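Local coordinates for luciferase-like monooxygenase (PDB 7BIP), which probably acts as a luciferase-like monooxygenase in the biosynthesis of the aromatic polyketide rishirilide, at residues 110-113 and 114-117. Sequence-based numbering, arbitrary orientation.
Sequences AFLP and DEFT
The ring of F116 has the carbonyl O of A110 at its edge, in the ring plane, while the A110 methyl sits above that plane near the CE2–CZ rim, with CB 3.6 Å from F116 CE2. F82 adds an edge-to-face partner to the same ring. The loop after strand 103-107 of the TIM-barrel fold turns into helix 113-119 here, with L112 as N-cap. L112 O receives two weak bonds, from E115 N at 3.1 Å and F116 N at 3.5 Å. E115 turns back over L112, its CG beside its own backbone N (chi1 -66°) and the chain extended beyond, which lays the carboxylate across the leucine with OE2 3.3 Å from L112 CD1. E115 OE1 accepts from a water at 2.6 Å that in turn takes the N-H of F111, while OE2 is bonded to H45 ND1 and Y46 N. With an alanine at E115, the water would probably lose its hold on the helix side, and H45 and Y46 would be left without their carboxylate acceptor. P113 O, the next carbonyl along, receives T117 N from one turn further on, almost end-on at 162°, and T117 OG1 at 3.1 Å, the hydroxyl standing 46° out of the carbonyl plane.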
loop_
_atom_site.group_PDB
_atom_site.type_symbol
_atom_site.label_atom_id
_atom_site.label_comp_id
_atom_site.label_asym_id
_atom_site.label_seq_id
_atom_site.Cartn_x
_atom_site.Cartn_y
_atom_site.Cartn_z
ATOM N N ALA A 110 -0.973 6.770 -18.450
ATOM C CA ALA A 110 -0.258 7.933 -17.963
ATOM C C ALA A 110 -0.186 8.992 -19.059
ATOM O O ALA A 110 -0.274 8.697 -20.254
ATOM C CB ALA A 110 1.147 7.546 -17.505
ATOM N N PHE A 111 -0.012 10.242 -18.638
ATOM C CA PHE A 111 0.162 11.306 -19.618
ATOM C C PHE A 111 1.121 12.412 -19.200
ATOM O O PHE A 111 1.478 13.227 -20.054
ATOM C CB PHE A 111 -1.196 11.932 -19.972
ATOM C CG PHE A 111 -1.825 12.704 -18.846
ATOM C CD1 PHE A 111 -1.758 14.090 -18.819
ATOM C CD2 PHE A 111 -2.493 12.045 -17.826
ATOM C CE1 PHE A 111 -2.339 14.805 -17.786
ATOM C CE2 PHE A 111 -3.080 12.756 -16.786
ATOM C CZ PHE A 111 -3.000 14.135 -16.766
ATOM N N LEU A 112 1.554 12.478 -17.945
ATOM C CA LEU A 112 2.483 13.525 -17.536
ATOM C C LEU A 112 3.872 13.193 -18.061
ATOM O O LEU A 112 4.393 12.116 -17.758
ATOM C CB LEU A 112 2.508 13.667 -16.022
ATOM C CG LEU A 112 1.207 14.131 -15.355
ATOM C CD1 LEU A 112 1.381 14.249 -13.842
ATOM C CD2 LEU A 112 0.745 15.445 -15.953
ATOM N N PRO A 113 4.500 14.071 -18.844
ATOM C CA PRO A 113 5.802 13.712 -19.435
ATOM C C PRO A 113 6.882 13.424 -18.405
ATOM O O PRO A 113 7.690 12.510 -18.609
ATOM C CB PRO A 113 6.137 14.934 -20.301
ATOM C CG PRO A 113 4.795 15.533 -20.624
ATOM C CD PRO A 113 3.978 15.341 -19.379
ATOM N N ASP A 114 6.908 14.158 -17.288
ATOM C CA ASP A 114 7.933 13.903 -16.280
ATOM C C ASP A 114 7.800 12.517 -15.660
ATOM O O ASP A 114 8.803 11.940 -15.223
ATOM C CB ASP A 114 7.882 14.966 -15.185
ATOM C CG ASP A 114 8.313 16.329 -15.684
ATOM O OD1 ASP A 114 8.132 17.319 -14.948
ATOM O OD2 ASP A 114 8.826 16.408 -16.818
ATOM N N GLU A 115 6.580 11.976 -15.572
ATOM C CA GLU A 115 6.434 10.611 -15.074
ATOM C C GLU A 115 7.120 9.620 -16.001
ATOM O O GLU A 115 7.871 8.751 -15.546
ATOM C CB GLU A 115 4.956 10.254 -14.886
ATOM C CG GLU A 115 4.270 11.069 -13.794
ATOM C CD GLU A 115 2.771 10.828 -13.697
ATOM O OE1 GLU A 115 2.182 10.251 -14.643
ATOM O OE2 GLU A 115 2.177 11.250 -12.677
ATOM N N PHE A 116 6.898 9.744 -17.316
ATOM C CA PHE A 116 7.559 8.851 -18.266
ATOM C C PHE A 116 9.076 9.010 -18.216
ATOM O O PHE A 116 9.820 8.017 -18.246
ATOM C CB PHE A 116 7.058 9.124 -19.691
ATOM C CG PHE A 116 5.709 8.520 -19.993
ATOM C CD1 PHE A 116 5.605 7.206 -20.430
ATOM C CD2 PHE A 116 4.546 9.278 -19.858
ATOM C CE1 PHE A 116 4.360 6.649 -20.712
ATOM C CE2 PHE A 116 3.307 8.733 -20.145
ATOM C CZ PHE A 116 3.212 7.420 -20.574
ATOM N N THR A 117 9.554 10.254 -18.165
ATOM C CA THR A 117 10.994 10.484 -18.198
ATOM C C THR A 117 11.667 9.897 -16.967
ATOM O O THR A 117 12.716 9.244 -17.069
ATOM C CB THR A 117 11.291 11.979 -18.297
ATOM O OG1 THR A 117 10.702 12.512 -19.487
ATOM C CG2 THR A 117 12.793 12.196 -18.342
HETATM O O HOH W 1 -0.108 10.584 -15.775
#